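Local atomic coordinates of phenylacetic acid degradation protein PaaI (Thermus thermophilus HB8, PDB entry 1WLU), a protein that adopts the hot dog fold of the thioesterase superfamily and probably hydrolyses acyl-CoA thioesters in phenylacetic acid degradation. Residues Asp48-Leu53 with Val80-Val85. Numbering follows the deposited sequence.
Sequences DSAFAL and VEARAV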
# COMPACT_ATOMS: atom_id res chain seq x y z
N ASP A 48 -0.26 12.19 -7.75
CA ASP A 48 1.09 11.83 -8.16
C ASP A 48 1.87 13.05 -8.64
O ASP A 48 3.08 13.14 -8.43
CB ASP A 48 1.04 10.79 -9.27
CG ASP A 48 2.40 10.26 -9.63
OD1 ASP A 48 3.03 9.61 -8.77
OD2 ASP A 48 2.85 10.49 -10.77
N SER A 49 1.18 13.98 -9.29
CA SER A 49 1.84 15.19 -9.78
C SER A 49 2.32 16.06 -8.62
O SER A 49 3.43 16.60 -8.66
CB SER A 49 0.89 15.98 -10.69
OG SER A 49 0.60 15.24 -11.87
N ALA A 50 1.49 16.20 -7.59
CA ALA A 50 1.88 16.99 -6.42
C ALA A 50 3.04 16.28 -5.72
O ALA A 50 3.98 16.92 -5.25
CB ALA A 50 0.69 17.14 -5.47
N PHE A 51 2.95 14.96 -5.65
CA PHE A 51 3.97 14.09 -5.06
C PHE A 51 5.30 14.27 -5.79
O PHE A 51 6.35 14.43 -5.17
CB PHE A 51 3.45 12.64 -5.17
CG PHE A 51 4.48 11.57 -4.91
CD1 PHE A 51 5.10 11.45 -3.67
CD2 PHE A 51 4.75 10.63 -5.89
CE1 PHE A 51 5.96 10.38 -3.41
CE2 PHE A 51 5.61 9.56 -5.64
CZ PHE A 51 6.21 9.44 -4.40
N ALA A 52 5.24 14.26 -7.12
CA ALA A 52 6.43 14.43 -7.95
C ALA A 52 7.09 15.79 -7.72
O ALA A 52 8.30 15.87 -7.53
CB ALA A 52 6.05 14.28 -9.42
N LEU A 53 6.29 16.85 -7.75
CA LEU A 53 6.84 18.18 -7.55
C LEU A 53 7.42 18.36 -6.15
O LEU A 53 8.54 18.86 -6.00
CB LEU A 53 5.76 19.24 -7.83
CG LEU A 53 5.36 19.36 -9.30
CD1 LEU A 53 4.26 20.40 -9.46
CD2 LEU A 53 6.58 19.74 -10.14
N VAL A 80 -10.78 20.03 -7.76
CA VAL A 80 -10.04 19.20 -6.82
C VAL A 80 -8.59 19.63 -6.69
O VAL A 80 -7.99 20.16 -7.63
CB VAL A 80 -10.12 17.72 -7.26
CG1 VAL A 80 -9.50 17.56 -8.64
CG2 VAL A 80 -9.45 16.82 -6.24
N GLU A 81 -8.03 19.42 -5.50
CA GLU A 81 -6.65 19.77 -5.19
C GLU A 81 -5.93 18.60 -4.54
O GLU A 81 -6.54 17.80 -3.84
CB GLU A 81 -6.60 20.94 -4.21
CG GLU A 81 -6.87 22.31 -4.79
CD GLU A 81 -6.94 23.37 -3.70
OE1 GLU A 81 -6.34 23.16 -2.62
OE2 GLU A 81 -7.60 24.41 -3.92
N ALA A 82 -4.62 18.52 -4.77
CA ALA A 82 -3.79 17.49 -4.16
C ALA A 82 -2.71 18.25 -3.39
O ALA A 82 -1.92 18.99 -3.99
CB ALA A 82 -3.17 16.59 -5.22
N ARG A 83 -2.71 18.08 -2.08
CA ARG A 83 -1.76 18.76 -1.20
C ARG A 83 -0.72 17.79 -0.67
O ARG A 83 -1.02 16.93 0.15
CB ARG A 83 -2.53 19.39 -0.03
CG ARG A 83 -3.68 20.27 -0.49
CD ARG A 83 -4.63 20.59 0.64
NE ARG A 83 -5.73 21.44 0.18
CZ ARG A 83 -6.74 21.82 0.96
NH1 ARG A 83 -6.79 21.43 2.22
NH2 ARG A 83 -7.69 22.60 0.46
N ALA A 84 0.52 17.95 -1.15
CA ALA A 84 1.61 17.07 -0.76
C ALA A 84 2.50 17.67 0.33
O ALA A 84 2.92 18.82 0.23
CB ALA A 84 2.46 16.72 -1.98
N VAL A 85 2.76 16.88 1.36
CA VAL A 85 3.62 17.30 2.46
C VAL A 85 4.64 16.19 2.71
O VAL A 85 4.36 15.01 2.51
CB VAL A 85 2.83 17.57 3.76
CG1 VAL A 85 1.80 18.66 3.53
CG2 VAL A 85 2.16 16.29 4.24
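The central helix of the hot dog fold lies on its curved antiparallel sheet, and Ala50 of helix 40-56 meets Ala82 and Ala84 of strand 79-89 there. The case illustrates how small methyl side chains allow a helix to lie close to a strand. Across the segments 48-53 and 80-85 the axes approach to 7.4 Å and cross at -32°, running broadly the same way. Ala50 directs its CB toward the strand, and Ala82 and Ala84, two residues apart on one face, direct theirs toward the helix. The CB of Ala50 sits 3.9 Å from the CB of Ala82 and equally far from that of Ala84, bridging the pair. It also rests 3.5 Å from the carbonyl O of Ala82, against the strand backbone itself. In return, the CB of Ala84 packs against the helix backbone, 3.6 Å from the carbonyl O of Ala50. The contact is thus van der Waals packing throughout, with short side chains bringing the two backbones close.

Neighbouring strands continue the packing: Val23 of strand 20-26 touches Ala50, and Val98 of strand 93-102 touches both strand alanines. On the other face of the strand, Arg83 turns away from the helix and forms a salt bridge with Glu81; its NE and NH2 both make long, weak hydrogen bonds to Glu81 OE1 (NE to OE1 3.3 Å), which lies in the guanidinium plane at its edge. Phe51, with CG anti to the backbone N (chi1 166°), turns its ring to meet that of Phe110; the side chain of Phe51 also comes within about 4 Å of that of Ala63, a CoA-binding residue, though no coenzyme is bound to this chain. Such a buried helix cradled by an antiparallel sheet gives the hot dog fold its name, here in a member of the thioesterase superfamily.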